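Local coordinates for cellulosomal-scaffolding protein A (Clostridium thermocellum, PDB 4B9F) that probably anchors the cellulosome scaffold to crystalline cellulose through its family 3a carbohydrate-binding module, a beta-sandwich that holds a calcium ion, at residues 32-42 with 139-147. Sequence-based numbering, arbitrary orientation.
Sequences IDLSKLTLRYY and DQVTAYLNG
Thr38 and Tyr144 exchange a reciprocal pair of backbone hydrogen bonds that sets the register between the antiparallel strands 37-42 and 142-145, neighbours in one sheet of the beta-sandwich. The ladder continues through Asn146 N to Lys36 O and Arg40 N to Thr142 O, whereas the return bond from Thr142 N to Arg40 O is weak at 3.4 Å. Between the bonded pairs the strands draw in, and Ala143 CA sits 3.2 Å from Thr38 O in a CA-H...O contact. A water joins Lys36 O, Thr38 OG1 and Gly147 N, tying the turn after Leu145 to the neighbouring strand.

On the face bearing Thr38, Arg40, Thr142 and Tyr144, the extended Arg40 chain lays its guanidinium flat over the Tyr144 ring. Arg40 CZ lies 3.9 Å from the centroid of the Tyr144 ring and the planes are 22° apart, a cation-pi stack. Beside it, Tyr42 swings its ring across Thr142 (chi1 -53°, CG anti to the carbonyl carbon), bringing its OH within 2.8 Å of Thr142 OG1 in a hydroxyl-hydroxyl hydrogen bond.

The other face is apolar. Leu39 CD2 meets Ala143 CB at 3.7 Å, and Leu145, with CG anti to its own N (chi1 -169°), carries CD1 to 3.6 Å from CG2 of Ile32, on the separate strand 32-33. Phe22 and Val24 of strand 20-26, in the opposing sheet, also touch Leu39.

The pairing is thus two-sided: Leu39 packs into the sandwich interior, with Leu145 nearer the edge of the apolar face, while the cation-pi stack and paired hydroxyls link the strands on the outer face, where stacking probably restricts the guanidinium's rotation.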
loop_
_atom_site.group_PDB
_atom_site.type_symbol
_atom_site.label_atom_id
_atom_site.label_comp_id
_atom_site.label_asym_id
_atom_site.label_seq_id
_atom_site.Cartn_x
_atom_site.Cartn_y
_atom_site.Cartn_z
ATOM N N ILE A 32 1.623 -6.951 16.480
ATOM C CA ILE A 32 2.482 -6.077 15.698
ATOM C C ILE A 32 2.050 -4.628 15.914
ATOM O O ILE A 32 0.862 -4.314 15.887
ATOM C CB ILE A 32 2.383 -6.421 14.196
ATOM C CG1 ILE A 32 3.004 -7.797 13.920
ATOM C CG2 ILE A 32 3.053 -5.355 13.341
ATOM C CD1 ILE A 32 2.755 -8.306 12.513
ATOM N N ASP A 33 3.025 -3.760 16.157
ATOM C CA ASP A 33 2.807 -2.328 16.328
ATOM C C ASP A 33 2.688 -1.684 14.950
ATOM O O ASP A 33 3.680 -1.574 14.235
ATOM C CB ASP A 33 4.006 -1.742 17.086
ATOM C CG ASP A 33 3.859 -0.267 17.393
ATOM O OD1 ASP A 33 2.952 0.395 16.850
ATOM O OD2 ASP A 33 4.679 0.242 18.186
ATOM N N LEU A 34 1.481 -1.260 14.577
ATOM C CA LEU A 34 1.266 -0.674 13.252
ATOM C C LEU A 34 2.043 0.620 13.034
ATOM O O LEU A 34 2.351 0.970 11.897
ATOM C CB LEU A 34 -0.219 -0.431 12.992
ATOM C CG LEU A 34 -1.029 -1.668 12.623
ATOM C CD1 LEU A 34 -2.473 -1.260 12.374
ATOM C CD2 LEU A 34 -0.454 -2.352 11.394
ATOM N N SER A 35 2.357 1.334 14.113
ATOM C CA SER A 35 3.123 2.568 13.981
ATOM C C SER A 35 4.527 2.299 13.442
ATOM O O SER A 35 5.224 3.229 13.033
ATOM C CB SER A 35 3.181 3.342 15.309
ATOM O OG SER A 35 4.076 2.740 16.228
ATOM N N LYS A 36 4.933 1.028 13.444
ATOM C CA LYS A 36 6.235 0.627 12.913
ATOM C C LYS A 36 6.148 -0.037 11.537
ATOM O O LYS A 36 7.176 -0.364 10.949
ATOM C CB LYS A 36 6.929 -0.342 13.875
ATOM C CG LYS A 36 6.940 0.094 15.325
ATOM C CD LYS A 36 7.821 1.308 15.533
ATOM C CE LYS A 36 8.014 1.578 17.019
ATOM N NZ LYS A 36 8.853 2.779 17.273
ATOM N N LEU A 37 4.934 -0.239 11.022
ATOM C CA LEU A 37 4.746 -0.954 9.762
ATOM C C LEU A 37 4.692 0.001 8.582
ATOM O O LEU A 37 3.966 0.994 8.612
ATOM C CB LEU A 37 3.457 -1.769 9.794
ATOM C CG LEU A 37 3.154 -2.588 8.536
ATOM C CD1 LEU A 37 4.196 -3.690 8.324
ATOM C CD2 LEU A 37 1.756 -3.185 8.612
ATOM N N THR A 38 5.473 -0.286 7.546
ATOM C CA THR A 38 5.356 0.477 6.310
ATOM C C THR A 38 5.162 -0.467 5.126
ATOM O O THR A 38 5.628 -1.615 5.154
ATOM C CB THR A 38 6.569 1.386 6.059
ATOM O OG1 THR A 38 7.760 0.597 6.085
ATOM C CG2 THR A 38 6.653 2.488 7.112
ATOM N N LEU A 39 4.458 0.019 4.106
ATOM C CA LEU A 39 4.165 -0.738 2.900
ATOM C C LEU A 39 4.632 0.078 1.706
ATOM O O LEU A 39 4.477 1.308 1.695
ATOM C CB LEU A 39 2.653 -0.975 2.785
ATOM C CG LEU A 39 1.989 -1.601 4.014
ATOM C CD1 LEU A 39 0.462 -1.600 3.864
ATOM C CD2 LEU A 39 2.485 -3.006 4.245
ATOM N N ARG A 40 5.180 -0.584 0.690
ATOM C CA ARG A 40 5.660 0.139 -0.482
ATOM C C ARG A 40 4.985 -0.341 -1.752
ATOM O O ARG A 40 4.867 -1.552 -1.994
ATOM C CB ARG A 40 7.181 0.001 -0.638
ATOM C CG ARG A 40 7.963 0.551 0.508
ATOM C CD ARG A 40 9.459 0.491 0.264
ATOM N NE ARG A 40 10.155 0.912 1.469
ATOM C CZ ARG A 40 11.471 0.868 1.634
ATOM N NH1 ARG A 40 12.259 0.446 0.651
ATOM N NH2 ARG A 40 11.999 1.260 2.786
ATOM N N TYR A 41 4.541 0.635 -2.550
ATOM C CA TYR A 41 3.983 0.410 -3.873
ATOM C C TYR A 41 4.878 1.127 -4.890
ATOM O O TYR A 41 4.954 2.354 -4.891
ATOM C CB TYR A 41 2.541 0.942 -3.941
ATOM C CG TYR A 41 1.922 0.736 -5.302
ATOM C CD1 TYR A 41 1.316 -0.471 -5.630
ATOM C CD2 TYR A 41 1.973 1.730 -6.283
ATOM C CE1 TYR A 41 0.772 -0.686 -6.883
ATOM C CE2 TYR A 41 1.429 1.522 -7.540
ATOM C CZ TYR A 41 0.829 0.310 -7.830
ATOM O OH TYR A 41 0.289 0.059 -9.063
ATOM N N TYR A 42 5.552 0.352 -5.742
ATOM C CA TYR A 42 6.549 0.889 -6.659
ATOM C C TYR A 42 5.971 1.146 -8.039
ATOM O O TYR A 42 5.231 0.319 -8.585
ATOM C CB TYR A 42 7.704 -0.098 -6.812
ATOM C CG TYR A 42 8.345 -0.561 -5.532
ATOM C CD1 TYR A 42 9.382 0.166 -4.952
ATOM C CD2 TYR A 42 7.970 -1.766 -4.940
ATOM C CE1 TYR A 42 10.010 -0.281 -3.798
ATOM C CE2 TYR A 42 8.591 -2.220 -3.777
ATOM C CZ TYR A 42 9.612 -1.472 -3.219
ATOM O OH TYR A 42 10.242 -1.937 -2.088
ATOM N N ASP A 139 4.136 -10.575 -4.500
ATOM C CA ASP A 139 5.457 -10.298 -3.963
ATOM C C ASP A 139 6.145 -9.091 -4.610
ATOM O O ASP A 139 7.332 -8.872 -4.378
ATOM C CB ASP A 139 6.355 -11.545 -4.004
ATOM C CG ASP A 139 6.598 -12.054 -5.410
ATOM O OD1 ASP A 139 6.145 -11.416 -6.382
ATOM O OD2 ASP A 139 7.267 -13.104 -5.541
ATOM N N GLN A 140 5.412 -8.300 -5.400
ATOM C CA GLN A 140 5.999 -7.095 -5.980
ATOM C C GLN A 140 5.576 -5.829 -5.254
ATOM O O GLN A 140 5.767 -4.727 -5.760
ATOM C CB GLN A 140 5.774 -7.010 -7.495
ATOM C CG GLN A 140 6.397 -8.229 -8.196
ATOM C CD GLN A 140 6.409 -8.180 -9.722
ATOM O OE1 GLN A 140 6.190 -7.139 -10.349
ATOM N NE2 GLN A 140 6.680 -9.327 -10.328
ATOM N N VAL A 141 5.001 -6.008 -4.066
ATOM C CA VAL A 141 4.911 -4.941 -3.071
ATOM C C VAL A 141 5.670 -5.434 -1.841
ATOM O O VAL A 141 5.846 -6.639 -1.665
ATOM C CB VAL A 141 3.452 -4.585 -2.686
ATOM C CG1 VAL A 141 2.725 -3.923 -3.858
ATOM C CG2 VAL A 141 2.706 -5.814 -2.186
ATOM N N THR A 142 6.148 -4.514 -1.013
ATOM C CA THR A 142 6.958 -4.897 0.137
ATOM C C THR A 142 6.411 -4.308 1.435
ATOM O O THR A 142 5.628 -3.341 1.424
ATOM C CB THR A 142 8.416 -4.456 -0.046
ATOM O OG1 THR A 142 8.449 -3.049 -0.307
ATOM C CG2 THR A 142 9.053 -5.200 -1.215
ATOM N N ALA A 143 6.831 -4.901 2.550
ATOM C CA ALA A 143 6.460 -4.434 3.876
ATOM C C ALA A 143 7.676 -4.470 4.776
ATOM O O ALA A 143 8.499 -5.397 4.690
ATOM C CB ALA A 143 5.340 -5.284 4.463
ATOM N N TYR A 144 7.774 -3.457 5.636
ATOM C CA TYR A 144 8.881 -3.307 6.578
ATOM C C TYR A 144 8.315 -3.068 7.967
ATOM O O TYR A 144 7.314 -2.368 8.118
ATOM C CB TYR A 144 9.781 -2.131 6.184
ATOM C CG TYR A 144 10.459 -2.314 4.846
ATOM C CD1 TYR A 144 9.753 -2.144 3.660
ATOM C CD2 TYR A 144 11.805 -2.668 4.763
ATOM C CE1 TYR A 144 10.355 -2.330 2.433
ATOM C CE2 TYR A 144 12.424 -2.848 3.539
ATOM C CZ TYR A 144 11.695 -2.679 2.380
ATOM O OH TYR A 144 12.292 -2.868 1.161
ATOM N N LEU A 145 8.953 -3.656 8.976
ATOM C CA LEU A 145 8.562 -3.416 10.359
ATOM C C LEU A 145 9.767 -2.801 11.052
ATOM O O LEU A 145 10.822 -3.435 11.143
ATOM C CB LEU A 145 8.148 -4.725 11.037
ATOM C CG LEU A 145 7.468 -4.619 12.402
ATOM C CD1 LEU A 145 6.178 -3.801 12.305
ATOM C CD2 LEU A 145 7.184 -6.003 12.970
ATOM N N ASN A 146 9.615 -1.561 11.509
ATOM C CA ASN A 146 10.727 -0.799 12.063
ATOM C C ASN A 146 11.911 -0.762 11.095
ATOM O O ASN A 146 13.070 -0.839 11.509
ATOM C CB ASN A 146 11.147 -1.363 13.424
ATOM C CG ASN A 146 11.815 -0.328 14.305
ATOM O OD1 ASN A 146 11.693 0.875 14.071
ATOM N ND2 ASN A 146 12.519 -0.790 15.330
ATOM N N GLY A 147 11.607 -0.662 9.803
ATOM C CA GLY A 147 12.631 -0.562 8.774
ATOM C C GLY A 147 13.234 -1.886 8.341
ATOM O O GLY A 147 14.115 -1.915 7.472
HETATM O O HOH W 1 8.920 0.250 8.718
#